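Long-range contact in scyllo-inositol 2-dehydrogenase (NADP(+)) IolW (Bacillus subtilis subsp. subtilis, PDB 3GDO), which catalyses the reversible NADPH-dependent reduction of scyllo-inosose to scyllo-inositol and does not accept NADH in place of NADPH: residues Ile66-Val71 with Lys90-Glu95. Residues are numbered along the deposited sequence; the frame is centred on the assembly and turned at random. Where two conformers were deposited one is given.
Sequences IELVIV and KHVVME
Val69 and Val93 zip strands 68-71 and 91-95 together in parallel, the axes 4.7 Å apart, through backbone hydrogen bonds: Val69 N to His91 O, Val93 N to Val69 O at 3.0 Å, and Val71 N to Val93 O at 2.8 Å. A more bent hydrogen bond, His91 N to Glu67 O, opens the ladder.

Ahead of it, Lys90 reaches back toward the start of 66-71. Its chain bends once, at chi2 (-63°), then runs extended, which brings NZ into a hydrogen bond with Ile66 O at 2.6 Å, in the carbonyl plane and on a lone pair; Asp63 O is a second acceptor for the same ammonium. On the way, Lys90 CB and CG pass Val69 CG2, the nearer approach being CB at 3.9 Å.

On that face Val71 CG2 meets Val92 CG1 at 3.8 Å, the two side chains crossing at an angle. Cys85 of helix 78-87 packs on Val69 and Val92, Thr82 on Val92, while Leu11 of strand 6-11 touches Val71. The opposite face carries Leu68, Ile70, His91 and Val93. Leu68 CG anti to the backbone N (chi1 177°) and chi2 of 66° together bring CD1 to 3.9 Å from Val93 CG2. Ile70 and Val93 stand side by side, CD1 to CB, both touching Tyr306 of helix 303-315. The His91 ring sits obliquely by Glu67 O, its ND1 hydrogen-bonded to Leu118 N.

This is the beta-alpha-beta crossover of the Rossmann domain, with helix 78-87 as the connection and strand 6-11 pairing along the far edge of strand 68-71. Chemically, the ladder satisfies facing backbone N-H and C=O groups of two strands buried among apolar side chains, while the Lys90 ammonium, itself buried, is met by two main-chain carbonyls, which would partly offset the cost of burying its charge.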
loop_
_atom_site.group_PDB
_atom_site.type_symbol
_atom_site.label_atom_id
_atom_site.label_comp_id
_atom_site.label_asym_id
_atom_site.label_seq_id
_atom_site.Cartn_x
_atom_site.Cartn_y
_atom_site.Cartn_z
ATOM N N ILE B 66 -31.778 -2.490 -35.941
ATOM C CA ILE B 66 -30.698 -2.497 -34.936
ATOM C C ILE B 66 -31.187 -1.913 -33.601
ATOM O O ILE B 66 -31.659 -0.778 -33.575
ATOM C CB ILE B 66 -29.484 -1.688 -35.425
ATOM C CG1 ILE B 66 -28.860 -2.348 -36.670
ATOM C CG2 ILE B 66 -28.437 -1.514 -34.293
ATOM C CD1 ILE B 66 -28.312 -3.769 -36.452
ATOM N N GLU B 67 -31.059 -2.677 -32.517
ATOM C CA GLU B 67 -31.554 -2.240 -31.196
ATOM C C GLU B 67 -30.449 -1.782 -30.209
ATOM O O GLU B 67 -30.644 -0.818 -29.436
ATOM C CB GLU B 67 -32.348 -3.361 -30.563
ATOM C CG GLU B 67 -33.431 -3.931 -31.506
ATOM C CD GLU B 67 -34.098 -5.095 -30.904
ATOM O OE1 GLU B 67 -33.660 -6.261 -31.100
ATOM O OE2 GLU B 67 -35.056 -4.850 -30.171
ATOM N N LEU B 68 -29.321 -2.508 -30.237
ATOM C CA LEU B 68 -28.159 -2.239 -29.352
ATOM C C LEU B 68 -26.875 -2.064 -30.178
ATOM O O LEU B 68 -26.582 -2.889 -31.051
ATOM C CB LEU B 68 -27.978 -3.368 -28.316
ATOM C CG LEU B 68 -26.771 -3.293 -27.354
ATOM C CD1 LEU B 68 -26.859 -2.133 -26.410
ATOM C CD2 LEU B 68 -26.635 -4.582 -26.571
ATOM N N VAL B 69 -26.160 -0.967 -29.915
ATOM C CA VAL B 69 -24.834 -0.709 -30.495
ATOM C C VAL B 69 -23.767 -0.878 -29.381
ATOM O O VAL B 69 -23.917 -0.322 -28.269
ATOM C CB VAL B 69 -24.745 0.718 -31.069
ATOM C CG1 VAL B 69 -23.365 0.981 -31.686
ATOM C CG2 VAL B 69 -25.814 0.933 -32.136
ATOM N N ILE B 70 -22.726 -1.666 -29.675
ATOM C CA ILE B 70 -21.509 -1.731 -28.817
ATOM C C ILE B 70 -20.428 -0.793 -29.359
ATOM O O ILE B 70 -19.997 -0.914 -30.500
ATOM C CB ILE B 70 -20.966 -3.157 -28.735
ATOM C CG1 ILE B 70 -22.112 -4.175 -28.631
ATOM C CG2 ILE B 70 -19.917 -3.288 -27.611
ATOM C CD1 ILE B 70 -22.904 -4.175 -27.304
ATOM N N VAL B 71 -20.039 0.194 -28.582
ATOM C CA VAL B 71 -19.043 1.125 -29.077
ATOM C C VAL B 71 -17.624 0.708 -28.611
ATOM O O VAL B 71 -17.298 0.765 -27.434
ATOM C CB VAL B 71 -19.371 2.572 -28.722
ATOM C CG1 VAL B 71 -18.341 3.505 -29.334
ATOM C CG2 VAL B 71 -20.776 2.929 -29.253
ATOM N N LYS B 90 -30.871 4.425 -30.488
ATOM C CA LYS B 90 -30.262 3.129 -30.121
ATOM C C LYS B 90 -29.828 3.073 -28.645
ATOM O O LYS B 90 -29.353 4.082 -28.091
ATOM C CB LYS B 90 -29.047 2.785 -31.018
ATOM C CG LYS B 90 -29.247 3.016 -32.509
ATOM C CD LYS B 90 -30.330 2.145 -33.037
ATOM C CE LYS B 90 -30.630 2.457 -34.480
ATOM N NZ LYS B 90 -31.668 1.483 -34.837
ATOM N N HIS B 91 -30.024 1.905 -28.029
ATOM C CA HIS B 91 -29.364 1.527 -26.745
ATOM C C HIS B 91 -27.858 1.389 -27.020
ATOM O O HIS B 91 -27.478 0.974 -28.131
ATOM C CB HIS B 91 -29.889 0.187 -26.216
ATOM C CG HIS B 91 -31.372 0.159 -25.990
ATOM N ND1 HIS B 91 -32.046 1.165 -25.325
ATOM C CD2 HIS B 91 -32.309 -0.766 -26.323
ATOM C CE1 HIS B 91 -33.337 0.873 -25.273
ATOM N NE2 HIS B 91 -33.522 -0.290 -25.878
ATOM N N VAL B 92 -27.013 1.741 -26.039
ATOM C CA VAL B 92 -25.544 1.810 -26.249
ATOM C C VAL B 92 -24.807 1.245 -25.031
ATOM O O VAL B 92 -25.139 1.579 -23.874
ATOM C CB VAL B 92 -25.045 3.252 -26.544
ATOM C CG1 VAL B 92 -23.494 3.337 -26.590
ATOM C CG2 VAL B 92 -25.590 3.757 -27.868
ATOM N N VAL B 93 -23.876 0.333 -25.322
ATOM C CA VAL B 93 -22.818 -0.112 -24.385
ATOM C C VAL B 93 -21.488 0.544 -24.801
ATOM O O VAL B 93 -21.047 0.383 -25.939
ATOM C CB VAL B 93 -22.647 -1.650 -24.385
ATOM C CG1 VAL B 93 -21.328 -2.098 -23.598
ATOM C CG2 VAL B 93 -23.915 -2.364 -23.832
ATOM N N MET B 94 -20.875 1.283 -23.875
ATOM C CA MET B 94 -19.609 2.004 -24.106
ATOM C C MET B 94 -18.500 1.243 -23.379
ATOM O O MET B 94 -18.749 0.635 -22.335
ATOM C CB MET B 94 -19.643 3.421 -23.488
ATOM C CG MET B 94 -20.845 4.332 -23.774
ATOM S SD MET B 94 -20.717 5.996 -23.063
ATOM C CE MET B 94 -19.414 6.743 -23.983
ATOM N N GLU B 95 -17.270 1.298 -23.893
ATOM C CA GLU B 95 -16.142 0.717 -23.136
ATOM C C GLU B 95 -15.779 1.647 -21.977
ATOM O O GLU B 95 -16.147 2.828 -21.978
ATOM C CB GLU B 95 -14.910 0.432 -24.020
ATOM C CG GLU B 95 -14.787 -1.016 -24.527
ATOM C CD GLU B 95 -14.406 -2.057 -23.454
ATOM O OE1 GLU B 95 -14.319 -1.717 -22.226
ATOM O OE2 GLU B 95 -14.217 -3.230 -23.862
#